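Local atomic coordinates of haloacid delahogenase-like family hydrolase (Xanthomonas campestris pv. campestris, PDB entry 2PKE), a protein that probably acts as a magnesium-dependent phosphatase of the haloacid dehalogenase superfamily, with a bound magnesium ion in its presumed active site. Residues S191-E194 with P195-I199; S148-S151 with D152-P155; T82-L86 with T87-I91; A115-R118 with E119-A123. All coordinates share one frame; numbering follows the deposited sequence.

How the contacts relate
Four local contacts follow one another along the chain, none nested in or crossing another. Contact 3 (82-91) comes first, turning the chain from helix 72-86 toward helix 93-107 in an all-helical region consistent with the cap of this family. Contact 4 (115-123) opens helix 117-125, which leads into strand 129-135. Contact 2 (148-155) forms the start of the loop from helix 138-148 to strand 157-160. Contact 1 (191-199) lies on the crossover helix 189-198, between strands 182-186 and 202-205, and runs to its end. Contacts 2 and 4 touch: Asp152 OD2 is 2.8 Å from Arg118 NH2, a salt bridge. Contact 3 stands apart, its centre about 39 Å from that of contact 1.

Contact 1: S191-E194 with P195-I199; sequences SDVE and PVLAI
Ser191 O lies 3.6 Å from Pro195 CG. Proline brings no N-H to this carbonyl, and Tyr168 OH from helix 165-175 bonds to it instead, while Ser191 OG pairs with Lys135. At Asp192 the backbone oxygen likewise meets carbon, Val196 CG2 at 3.4 Å. That methyl stands beside its own backbone N because CG1 takes the position anti to it (chi1 175°). The Asp192 carboxylate has its partners elsewhere in the fold: OD1 forms a salt bridge with Lys163, OD2 accepts from Ser188 N, and the Asp192 side chain lies about 4 Å (nearest atoms) from the magnesium ion held by Asp19, Asp21 and Asn187. A helix that follows a metal-binding Asn and carries such a second-shell acid is consistent with the fourth sequence motif of HAD enzymes, here in the beta-alpha-beta unit of strands 182-186 and 202-205. The helix is kinked here, since neither Pro195 N nor Val196 N makes the usual bond to the residue four back; Val196 N has a weak bond to Val193 O. Regular bonding resumes with Leu197 N, which reaches Val193 O at 3.0 Å in a nearly straight bond (N-H...O 177°). Val193 CG1 and Leu197 CD1 touch at 3.8 Å, the two side chains running alongside. Glu194 O then takes Ala198 N at 2.9 Å (N-H...O 150°), with Ala198 CB 3.4 Å from the same Glu194 oxygen.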
ATOM      1  N   SER A 191     -16.817  -5.980   7.034  1.00 29.26           N
ATOM      2  CA  SER A 191     -15.919  -5.032   6.340  1.00 27.88           C
ATOM      3  C   SER A 191     -16.497  -4.311   5.144  1.00 27.43           C
ATOM      4  O   SER A 191     -16.114  -3.178   4.849  1.00 25.91           O
ATOM      5  CB  SER A 191     -14.663  -5.762   5.861  1.00 31.00           C
ATOM      6  OG  SER A 191     -13.859  -6.023   6.956  1.00 35.62           O
ATOM      7  N   ASP A 192     -17.345  -4.989   4.379  1.00 26.16           N
ATOM      8  CA  ASP A 192     -17.781  -4.453   3.124  1.00 23.84           C
ATOM      9  C   ASP A 192     -19.112  -3.715   3.290  1.00 26.37           C
ATOM     10  O   ASP A 192     -19.283  -2.609   2.807  1.00 34.01           O
ATOM     11  CB  ASP A 192     -17.850  -5.568   2.059  1.00 22.82           C
ATOM     12  CG  ASP A 192     -16.482  -6.197   1.794  1.00 21.26           C
ATOM     13  OD1 ASP A 192     -15.493  -5.420   1.730  1.00 28.33           O
ATOM     14  OD2 ASP A 192     -16.375  -7.438   1.654  1.00 25.92           O
ATOM     15  N   VAL A 193     -20.033  -4.324   3.996  1.00 24.06           N
ATOM     16  CA  VAL A 193     -21.412  -3.866   4.013  1.00 22.52           C
ATOM     17  C   VAL A 193     -21.713  -2.973   5.241  1.00 22.39           C
ATOM     18  O   VAL A 193     -22.249  -1.869   5.107  1.00 23.27           O
ATOM     19  CB  VAL A 193     -22.352  -5.117   3.910  1.00 25.56           C
ATOM     20  CG1 VAL A 193     -23.846  -4.754   4.165  1.00 22.66           C
ATOM     21  CG2 VAL A 193     -22.169  -5.820   2.551  1.00 25.58           C
ATOM     22  N   GLU A 194     -21.386  -3.442   6.433  1.00 23.26           N
ATOM     23  CA  GLU A 194     -21.816  -2.763   7.651  1.00 24.20           C
ATOM     24  C   GLU A 194     -21.273  -1.334   7.748  1.00 21.15           C
ATOM     25  O   GLU A 194     -22.013  -0.435   8.086  1.00 21.27           O
ATOM     26  CB  GLU A 194     -21.415  -3.542   8.903  1.00 25.19           C
ATOM     27  CG  GLU A 194     -22.222  -4.786   9.227  1.00 36.07           C
ATOM     28  CD  GLU A 194     -21.653  -5.530  10.467  1.00 37.54           C
ATOM     29  OE1 GLU A 194     -20.919  -4.866  11.269  1.00 44.53           O
ATOM     30  OE2 GLU A 194     -21.950  -6.753  10.629  1.00 50.99           O
ATOM     31  N   PRO A 195     -19.978  -1.111   7.460  1.00 18.64           N
ATOM     32  CA  PRO A 195     -19.463   0.280   7.542  1.00 19.75           C
ATOM     33  C   PRO A 195     -20.080   1.267   6.550  1.00 22.40           C
ATOM     34  O   PRO A 195     -20.175   2.457   6.836  1.00 19.60           O
ATOM     35  CB  PRO A 195     -17.986   0.104   7.258  1.00 21.07           C
ATOM     36  CG  PRO A 195     -17.687  -1.346   7.583  1.00 20.11           C
ATOM     37  CD  PRO A 195     -18.905  -2.067   7.180  1.00 21.49           C
ATOM     38  N   VAL A 196     -20.500   0.776   5.393  1.00 18.22           N
ATOM     39  CA  VAL A 196     -21.144   1.610   4.389  1.00 16.68           C
ATOM     40  C   VAL A 196     -22.591   1.927   4.830  1.00 14.40           C
ATOM     41  O   VAL A 196     -23.049   3.053   4.660  1.00 18.74           O
ATOM     42  CB  VAL A 196     -21.091   0.924   2.982  1.00 17.44           C
ATOM     43  CG1 VAL A 196     -21.896   1.742   1.908  1.00 16.16           C
ATOM     44  CG2 VAL A 196     -19.644   0.737   2.562  1.00 20.38           C
ATOM     45  N   LEU A 197     -23.316   0.924   5.324  1.00 17.08           N
ATOM     46  CA  LEU A 197     -24.637   1.146   5.922  1.00 17.65           C
ATOM     47  C   LEU A 197     -24.492   2.176   7.026  1.00 19.44           C
ATOM     48  O   LEU A 197     -25.279   3.101   7.124  1.00 20.03           O
ATOM     49  CB  LEU A 197     -25.260  -0.148   6.467  1.00 21.95           C
ATOM     50  CG  LEU A 197     -25.553  -1.244   5.415  1.00 24.33           C
ATOM     51  CD1 LEU A 197     -26.213  -2.447   6.025  1.00 23.44           C
ATOM     52  CD2 LEU A 197     -26.378  -0.675   4.337  1.00 22.83           C
ATOM     53  N   ALA A 198     -23.434   2.066   7.812  1.00 18.89           N
ATOM     54  CA  ALA A 198     -23.226   2.992   8.940  1.00 17.04           C
ATOM     55  C   ALA A 198     -23.083   4.460   8.584  1.00 18.50           C
ATOM     56  O   ALA A 198     -23.475   5.313   9.363  1.00 17.98           O
ATOM     57  CB  ALA A 198     -21.992   2.530   9.766  1.00 13.70           C
ATOM     58  N   ILE A 199     -22.518   4.769   7.419  1.00 18.28           N
ATOM     59  CA  ILE A 199     -22.378   6.160   6.949  1.00 18.30           C
ATOM     60  C   ILE A 199     -23.521   6.630   6.050  1.00 19.50           C
ATOM     61  O   ILE A 199     -23.533   7.774   5.607  1.00 19.53           O
ATOM     62  CB  ILE A 199     -21.036   6.425   6.251  1.00 20.95           C
ATOM     63  CG1 ILE A 199     -20.929   5.653   4.926  1.00 20.03           C
ATOM     64  CG2 ILE A 199     -19.827   6.142   7.216  1.00 19.86           C
ATOM     65  CD1 ILE A 199     -19.746   6.161   4.067  1.00 19.28           C
TER

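Contact 2: S148-S151 with D152-P155; sequences SGLS and DLFP
Leu150 O gathers the returning backbone, accepting Leu153 N at 3.0 Å and, weakly, Phe154 N, while Phe154 N shares a second weak bond with Ser151 O. This tight winding follows Gly149, the first residue to leave helix 138-148, whose phi is +88°. Just before it, Ser148 OG accepts Leu150 N at 3.0 Å in a fairly straight bond, an ST turn. The same hydroxyl is bonded to Ile145 O, so two partners fix its rotation across the helix end. Among the apolar groups, Leu150 CD2 meets Leu153 CD1 at 4.2 Å. Phe154 reaches back to the same Leu150 by its CD2 atom, 4.2 Å from Leu150 CB and 3.7 Å from Leu150 O, the oxygen meeting the ring obliquely. The polar side differs. With CG set between its own N and carbonyl carbon (chi1 63°), Asp152 folds its carboxylate back over the turn, leaving OD1 3.3 Å from Gly149 O. These are two acceptors, and the guanidinium of Arg118, bridged to OD2, probably eases their repulsion. Ser151 OG bonds to Glu146 OE1 of helix 138-148. Phe154 touches Val130 and Leu132 of strand 129-135 and Ile145 of helix 138-148; its ring meets that of Phe18 with planes about 75° apart, and Val121 of helix 117-125 borders both it and Leu153 as the loop runs on to strand 157-160.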
ATOM      1  N   SER A 148      -6.112 -10.426 -12.997  1.00 27.85           N
ATOM      2  CA  SER A 148      -7.509 -10.857 -13.055  1.00 25.44           C
ATOM      3  C   SER A 148      -8.072 -10.750 -14.438  1.00 23.31           C
ATOM      4  O   SER A 148      -8.986 -11.478 -14.763  1.00 25.70           O
ATOM      5  CB  SER A 148      -8.432 -10.057 -12.098  1.00 25.73           C
ATOM      6  OG  SER A 148      -8.576  -8.706 -12.509  1.00 20.59           O
ATOM      7  N   GLY A 149      -7.556  -9.806 -15.221  1.00 21.91           N
ATOM      8  CA  GLY A 149      -8.143  -9.419 -16.497  1.00 20.86           C
ATOM      9  C   GLY A 149      -9.199  -8.334 -16.411  1.00 21.47           C
ATOM     10  O   GLY A 149      -9.599  -7.772 -17.426  1.00 19.79           O
ATOM     11  N   LEU A 150      -9.619  -7.976 -15.195  1.00 20.53           N
ATOM     12  CA  LEU A 150     -10.654  -6.956 -14.995  1.00 21.42           C
ATOM     13  C   LEU A 150     -10.157  -5.496 -14.947  1.00 21.17           C
ATOM     14  O   LEU A 150     -10.942  -4.623 -14.695  1.00 22.33           O
ATOM     15  CB  LEU A 150     -11.413  -7.235 -13.673  1.00 22.34           C
ATOM     16  CG  LEU A 150     -12.104  -8.603 -13.490  1.00 24.29           C
ATOM     17  CD1 LEU A 150     -12.535  -8.738 -12.071  1.00 19.06           C
ATOM     18  CD2 LEU A 150     -13.309  -8.758 -14.406  1.00 25.66           C
ATOM     19  N   SER A 151      -8.866  -5.245 -15.178  1.00 25.20           N
ATOM     20  CA  SER A 151      -8.295  -3.864 -15.194  1.00 25.09           C
ATOM     21  C   SER A 151      -8.982  -2.879 -16.089  1.00 25.67           C
ATOM     22  O   SER A 151      -9.066  -1.713 -15.779  1.00 26.54           O
ATOM     23  CB  SER A 151      -6.818  -3.874 -15.628  1.00 23.52           C
ATOM     24  OG  SER A 151      -6.038  -4.309 -14.567  1.00 37.53           O
ATOM     25  N   ASP A 152      -9.420  -3.324 -17.244  1.00 25.03           N
ATOM     26  CA  ASP A 152     -10.118  -2.428 -18.142  1.00 26.62           C
ATOM     27  C   ASP A 152     -11.402  -1.883 -17.547  1.00 24.91           C
ATOM     28  O   ASP A 152     -11.826  -0.810 -17.957  1.00 29.56           O
ATOM     29  CB  ASP A 152     -10.389  -3.078 -19.515  1.00 26.96           C
ATOM     30  CG  ASP A 152     -11.307  -4.278 -19.416  1.00 27.52           C
ATOM     31  OD1 ASP A 152     -11.156  -5.082 -18.489  1.00 24.95           O
ATOM     32  OD2 ASP A 152     -12.167  -4.428 -20.293  1.00 31.59           O
ATOM     33  N   LEU A 153     -12.043  -2.617 -16.627  1.00 22.84           N
ATOM     34  CA  LEU A 153     -13.250  -2.164 -15.974  1.00 22.44           C
ATOM     35  C   LEU A 153     -13.009  -1.373 -14.698  1.00 22.24           C
ATOM     36  O   LEU A 153     -13.894  -0.665 -14.257  1.00 24.26           O
ATOM     37  CB  LEU A 153     -14.165  -3.347 -15.600  1.00 21.69           C
ATOM     38  CG  LEU A 153     -14.690  -4.229 -16.731  1.00 23.27           C
ATOM     39  CD1 LEU A 153     -15.336  -5.497 -16.188  1.00 21.25           C
ATOM     40  CD2 LEU A 153     -15.694  -3.410 -17.547  1.00 29.56           C
ATOM     41  N   PHE A 154     -11.831  -1.494 -14.102  1.00 22.19           N
ATOM     42  CA  PHE A 154     -11.539  -0.832 -12.856  1.00 28.33           C
ATOM     43  C   PHE A 154     -10.330   0.054 -13.047  1.00 34.99           C
ATOM     44  O   PHE A 154      -9.237  -0.292 -12.622  1.00 39.83           O
ATOM     45  CB  PHE A 154     -11.325  -1.844 -11.750  1.00 28.54           C
ATOM     46  CG  PHE A 154     -12.587  -2.521 -11.325  1.00 24.88           C
ATOM     47  CD1 PHE A 154     -13.558  -1.789 -10.642  1.00 23.79           C
ATOM     48  CD2 PHE A 154     -12.817  -3.883 -11.611  1.00 25.21           C
ATOM     49  CE1 PHE A 154     -14.761  -2.404 -10.224  1.00 27.56           C
ATOM     50  CE2 PHE A 154     -14.021  -4.511 -11.208  1.00 21.51           C
ATOM     51  CZ  PHE A 154     -14.984  -3.763 -10.491  1.00 27.70           C
ATOM     52  N   PRO A 155     -10.537   1.188 -13.718  1.00 39.25           N
ATOM     53  CA  PRO A 155      -9.536   2.248 -13.728  1.00 43.82           C
ATOM     54  C   PRO A 155      -9.434   2.888 -12.294  1.00 43.78           C
ATOM     55  O   PRO A 155      -8.319   3.012 -11.722  1.00 44.61           O
ATOM     56  CB  PRO A 155     -10.064   3.222 -14.805  1.00 44.79           C
ATOM     57  CG  PRO A 155     -11.578   3.017 -14.830  1.00 45.84           C
ATOM     58  CD  PRO A 155     -11.778   1.562 -14.430  1.00 42.25           C
TER

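Contact 3: T82-L86 with T87-I91; sequences TAIEL and TEARI
Thr87 N (3.0 Å) and Thr87 OG1 (2.8 Å) reach Ala83 O tilted to opposite sides of its carbonyl plane, so two bonds grip a single oxygen. The other flat group, the Arg90 guanidinium, presents its edge in plane to Glu88 O, NH1 lying 3.1 Å from that oxygen in a nearly straight bond (170°). Thr87 OG1 sits between its backbone N and carbonyl carbon (chi1 68°), which lets it donate to Ala83 O and also accept Ile91 N. Apolar contacts run beside these bonds: Ile91 CD1 meets Ala83 CB at 3.7 Å, and Ile91 CG2 meets Ile84 CG1 at 3.9 Å, the two isoleucine side chains crossing at about a right angle. Nearby, Ala93 of the second subunit packs on Ala89 and Ile91, and Gln97 of that subunit on Ile84, placing the turn at the dimer interface. Ala89 N reaches Ile84 O at 2.7 Å and Glu88 N reaches Glu85 O at 3.2 Å; with Glu88 at positive phi (50°), this is a Schellman motif ending helix 72-86, continued by a type I' turn from Thr87 to Arg90.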
ATOM      1  N   THR A  82       4.675 -17.807  15.136  1.00 21.99           N
ATOM      2  CA  THR A  82       3.831 -18.859  15.718  1.00 21.08           C
ATOM      3  C   THR A  82       4.505 -20.236  15.763  1.00 21.00           C
ATOM      4  O   THR A  82       4.381 -20.968  16.767  1.00 24.14           O
ATOM      5  CB  THR A  82       2.545 -19.025  14.921  1.00 21.61           C
ATOM      6  OG1 THR A  82       1.865 -17.766  14.790  1.00 18.74           O
ATOM      7  CG2 THR A  82       1.616 -19.999  15.609  1.00 16.53           C
ATOM      8  N   ALA A  83       5.187 -20.619  14.670  1.00 20.90           N
ATOM      9  CA  ALA A  83       5.904 -21.926  14.605  1.00 17.93           C
ATOM     10  C   ALA A  83       7.029 -22.031  15.600  1.00 18.93           C
ATOM     11  O   ALA A  83       7.243 -23.102  16.206  1.00 16.39           O
ATOM     12  CB  ALA A  83       6.440 -22.185  13.201  1.00 16.28           C
ATOM     13  N   ILE A  84       7.765 -20.942  15.772  1.00 17.50           N
ATOM     14  CA  ILE A  84       8.848 -20.911  16.718  1.00 19.61           C
ATOM     15  C   ILE A  84       8.275 -21.100  18.137  1.00 19.27           C
ATOM     16  O   ILE A  84       8.845 -21.845  18.956  1.00 16.61           O
ATOM     17  CB  ILE A  84       9.721 -19.632  16.547  1.00 18.06           C
ATOM     18  CG1 ILE A  84      10.461 -19.699  15.204  1.00 20.44           C
ATOM     19  CG2 ILE A  84      10.790 -19.569  17.609  1.00 12.48           C
ATOM     20  CD1 ILE A  84      11.099 -18.407  14.736  1.00 21.62           C
ATOM     21  N   GLU A  85       7.157 -20.450  18.420  1.00 19.61           N
ATOM     22  CA  GLU A  85       6.447 -20.648  19.705  1.00 22.13           C
ATOM     23  C   GLU A  85       5.919 -22.044  19.913  1.00 20.50           C
ATOM     24  O   GLU A  85       6.135 -22.659  20.976  1.00 18.74           O
ATOM     25  CB  GLU A  85       5.234 -19.724  19.817  1.00 26.09           C
ATOM     26  CG  GLU A  85       5.563 -18.262  19.888  1.00 34.02           C
ATOM     27  CD  GLU A  85       6.282 -17.900  21.149  1.00 46.64           C
ATOM     28  OE1 GLU A  85       5.891 -18.396  22.233  1.00 54.78           O
ATOM     29  OE2 GLU A  85       7.262 -17.128  21.047  1.00 61.43           O
ATOM     30  N   LEU A  86       5.164 -22.512  18.931  1.00 20.07           N
ATOM     31  CA  LEU A  86       4.519 -23.805  19.013  1.00 20.24           C
ATOM     32  C   LEU A  86       5.520 -24.938  19.205  1.00 20.76           C
ATOM     33  O   LEU A  86       5.238 -25.866  19.961  1.00 22.52           O
ATOM     34  CB  LEU A  86       3.674 -24.088  17.774  1.00 21.13           C
ATOM     35  CG  LEU A  86       2.339 -23.374  17.685  1.00 18.02           C
ATOM     36  CD1 LEU A  86       1.731 -23.499  16.255  1.00 20.14           C
ATOM     37  CD2 LEU A  86       1.408 -23.906  18.741  1.00 24.26           C
ATOM     38  N   THR A  87       6.662 -24.868  18.507  1.00 20.87           N
ATOM     39  CA  THR A  87       7.675 -25.923  18.563  1.00 21.75           C
ATOM     40  C   THR A  87       8.767 -25.646  19.601  1.00 20.65           C
ATOM     41  O   THR A  87       9.770 -26.374  19.648  1.00 19.69           O
ATOM     42  CB  THR A  87       8.347 -26.126  17.209  1.00 22.01           C
ATOM     43  OG1 THR A  87       9.142 -24.976  16.898  1.00 20.81           O
ATOM     44  CG2 THR A  87       7.288 -26.347  16.088  1.00 23.38           C
ATOM     45  N   GLU A  88       8.538 -24.639  20.456  1.00 21.66           N
ATOM     46  CA  GLU A  88       9.486 -24.224  21.508  1.00 21.08           C
ATOM     47  C   GLU A  88      10.871 -24.030  20.891  1.00 20.01           C
ATOM     48  O   GLU A  88      11.853 -24.593  21.372  1.00 20.52           O
ATOM     49  CB  GLU A  88       9.547 -25.236  22.673  1.00 21.30           C
ATOM     50  CG  GLU A  88       8.213 -25.505  23.437  1.00 26.55           C
ATOM     51  CD  GLU A  88       7.642 -24.265  24.144  1.00 34.16           C
ATOM     52  OE1 GLU A  88       8.392 -23.278  24.333  1.00 34.75           O
ATOM     53  OE2 GLU A  88       6.440 -24.274  24.511  1.00 27.74           O
ATOM     54  N   ALA A  89      10.922 -23.272  19.801  1.00 18.75           N
ATOM     55  CA  ALA A  89      12.164 -23.013  19.052  1.00 17.08           C
ATOM     56  C   ALA A  89      12.894 -24.276  18.557  1.00 17.90           C
ATOM     57  O   ALA A  89      14.093 -24.234  18.267  1.00 17.26           O
ATOM     58  CB  ALA A  89      13.116 -22.087  19.871  1.00 16.05           C
ATOM     59  N   ARG A  90      12.173 -25.397  18.441  1.00 22.61           N
ATOM     60  CA  ARG A  90      12.760 -26.629  17.857  1.00 21.00           C
ATOM     61  C   ARG A  90      12.740 -26.595  16.340  1.00 21.00           C
ATOM     62  O   ARG A  90      13.531 -27.300  15.686  1.00 21.41           O
ATOM     63  CB  ARG A  90      12.033 -27.891  18.305  1.00 21.62           C
ATOM     64  CG  ARG A  90      12.626 -28.562  19.498  1.00 24.78           C
ATOM     65  CD  ARG A  90      12.529 -27.727  20.749  1.00 25.08           C
ATOM     66  NE  ARG A  90      12.924 -28.510  21.928  1.00 29.40           N
ATOM     67  CZ  ARG A  90      12.995 -28.037  23.168  1.00 21.77           C
ATOM     68  NH1 ARG A  90      12.693 -26.768  23.429  1.00 24.26           N
ATOM     69  NH2 ARG A  90      13.368 -28.839  24.148  1.00 18.33           N
ATOM     70  N   ILE A  91      11.848 -25.782  15.771  1.00 19.83           N
ATOM     71  CA  ILE A  91      11.667 -25.812  14.346  1.00 17.61           C
ATOM     72  C   ILE A  91      12.978 -25.572  13.617  1.00 17.68           C
ATOM     73  O   ILE A  91      13.732 -24.662  13.968  1.00 18.82           O
ATOM     74  CB  ILE A  91      10.599 -24.827  13.870  1.00 16.75           C
ATOM     75  CG1 ILE A  91      10.241 -25.171  12.406  1.00 19.27           C
ATOM     76  CG2 ILE A  91      11.069 -23.346  14.050  1.00 15.51           C
ATOM     77  CD1 ILE A  91       8.915 -24.625  11.885  1.00 18.20           C
TER

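Contact 4: A115-R118 with E119-A123; sequences AGVR and EAVAA
Three backbone bonds tie the opening turn to the next: Ala120 N to Gly116 O at 3.1 Å, Val121 N to Val117 O at 2.9 Å and Ala122 N to Arg118 O at 3.0 Å. All are close to straight, the middle one (N-H...O 174°) most nearly so, which marks a regular alpha-helix from its first turn. Apolar contact follows the same spacing. Val117 CG1 rests 3.9 Å from Val121 CG2, the two valines lying side by side and pointing the same way. Each sets CG1 anti to its backbone nitrogen (chi1 163° and 178°), which in Val121 leaves CG2 beside that nitrogen and 3.2 Å from Val117 O, a close fit of methyl on carbonyl. Alanine methyls settle on oxygens in a similar manner, Ala120 CB at 3.4 Å from Gly116 O and Ala122 CB at 3.3 Å from Arg118 O. Charged groups diverge. The extended chain of Arg118 ends with NH2 at Asp152 OD2, whereas Glu119 bends at its second torsion, bringing OE1 to 3.7 Å from Gly116 CA. There the carboxylate lies by the start of the helix, where it would probably be favoured by the helix dipole. Trp236 of helix 236-250 packs on Val117 and Ala120. Gly116, at positive phi, occupies the N-cap position of helix 117-125, which leads into strand 129-135 of the parallel sheet in this Rossmann-like HAD fold.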
ATOM      1  N   ALA A 115     -17.045 -16.951 -11.482  1.00 23.19           N
ATOM      2  CA  ALA A 115     -18.030 -17.081 -12.549  1.00 25.47           C
ATOM      3  C   ALA A 115     -19.069 -15.974 -12.518  1.00 27.06           C
ATOM      4  O   ALA A 115     -19.699 -15.746 -11.484  1.00 28.26           O
ATOM      5  CB  ALA A 115     -18.739 -18.453 -12.470  1.00 26.58           C
ATOM      6  N   GLY A 116     -19.216 -15.286 -13.655  1.00 25.69           N
ATOM      7  CA  GLY A 116     -20.240 -14.267 -13.855  1.00 24.29           C
ATOM      8  C   GLY A 116     -19.863 -12.853 -13.480  1.00 23.87           C
ATOM      9  O   GLY A 116     -20.612 -11.906 -13.755  1.00 21.96           O
ATOM     10  N   VAL A 117     -18.690 -12.693 -12.872  1.00 21.48           N
ATOM     11  CA  VAL A 117     -18.276 -11.399 -12.346  1.00 20.56           C
ATOM     12  C   VAL A 117     -18.067 -10.379 -13.447  1.00 19.41           C
ATOM     13  O   VAL A 117     -18.630  -9.300 -13.405  1.00 19.98           O
ATOM     14  CB  VAL A 117     -17.058 -11.535 -11.437  1.00 22.61           C
ATOM     15  CG1 VAL A 117     -16.352 -10.201 -11.215  1.00 19.86           C
ATOM     16  CG2 VAL A 117     -17.492 -12.161 -10.105  1.00 20.71           C
ATOM     17  N   ARG A 118     -17.320 -10.735 -14.489  1.00 17.32           N
ATOM     18  CA  ARG A 118     -17.010  -9.767 -15.528  1.00 21.40           C
ATOM     19  C   ARG A 118     -18.266  -9.250 -16.174  1.00 21.89           C
ATOM     20  O   ARG A 118     -18.363  -8.034 -16.472  1.00 21.29           O
ATOM     21  CB  ARG A 118     -16.055 -10.379 -16.578  1.00 23.70           C
ATOM     22  CG  ARG A 118     -15.612  -9.417 -17.637  1.00 24.10           C
ATOM     23  CD  ARG A 118     -14.515  -9.917 -18.571  1.00 26.00           C
ATOM     24  NE  ARG A 118     -14.398  -8.765 -19.403  1.00 22.79           N
ATOM     25  CZ  ARG A 118     -13.504  -7.807 -19.284  1.00 24.46           C
ATOM     26  NH1 ARG A 118     -12.406  -7.931 -18.551  1.00 23.57           N
ATOM     27  NH2 ARG A 118     -13.658  -6.756 -20.044  1.00 22.50           N
ATOM     28  N   GLU A 119     -19.237 -10.133 -16.424  1.00 22.63           N
ATOM     29  CA  GLU A 119     -20.485  -9.686 -17.079  1.00 21.51           C
ATOM     30  C   GLU A 119     -21.278  -8.763 -16.156  1.00 21.43           C
ATOM     31  O   GLU A 119     -21.823  -7.815 -16.613  1.00 20.94           O
ATOM     32  CB  GLU A 119     -21.417 -10.857 -17.475  1.00 23.14           C
ATOM     33  CG  GLU A 119     -20.916 -11.624 -18.703  1.00 29.56           C
ATOM     34  CD  GLU A 119     -19.881 -12.713 -18.400  1.00 42.31           C
ATOM     35  OE1 GLU A 119     -19.434 -12.873 -17.220  1.00 39.11           O
ATOM     36  OE2 GLU A 119     -19.524 -13.425 -19.377  1.00 48.38           O
ATOM     37  N   ALA A 120     -21.380  -9.130 -14.876  1.00 23.32           N
ATOM     38  CA  ALA A 120     -22.050  -8.313 -13.820  1.00 22.25           C
ATOM     39  C   ALA A 120     -21.443  -6.892 -13.770  1.00 19.90           C
ATOM     40  O   ALA A 120     -22.149  -5.887 -13.883  1.00 19.48           O
ATOM     41  CB  ALA A 120     -21.910  -9.012 -12.479  1.00 21.64           C
ATOM     42  N   VAL A 121     -20.117  -6.817 -13.656  1.00 20.60           N
ATOM     43  CA  VAL A 121     -19.413  -5.524 -13.564  1.00 21.07           C
ATOM     44  C   VAL A 121     -19.622  -4.662 -14.807  1.00 22.19           C
ATOM     45  O   VAL A 121     -19.858  -3.457 -14.693  1.00 23.99           O
ATOM     46  CB  VAL A 121     -17.878  -5.678 -13.367  1.00 18.28           C
ATOM     47  CG1 VAL A 121     -17.192  -4.312 -13.325  1.00 15.80           C
ATOM     48  CG2 VAL A 121     -17.515  -6.545 -12.134  1.00 20.73           C
ATOM     49  N   ALA A 122     -19.469  -5.269 -15.992  1.00 22.49           N
ATOM     50  CA  ALA A 122     -19.700  -4.579 -17.261  1.00 22.28           C
ATOM     51  C   ALA A 122     -21.127  -4.056 -17.327  1.00 22.42           C
ATOM     52  O   ALA A 122     -21.385  -2.942 -17.812  1.00 18.24           O
ATOM     53  CB  ALA A 122     -19.398  -5.573 -18.490  1.00 21.07           C
ATOM     54  N   ALA A 123     -22.082  -4.890 -16.905  1.00 24.81           N
ATOM     55  CA  ALA A 123     -23.501  -4.493 -16.927  1.00 22.01           C
ATOM     56  C   ALA A 123     -23.746  -3.282 -16.029  1.00 24.00           C
ATOM     57  O   ALA A 123     -24.420  -2.326 -16.432  1.00 26.05           O
ATOM     58  CB  ALA A 123     -24.430  -5.684 -16.523  1.00 23.64           C
TER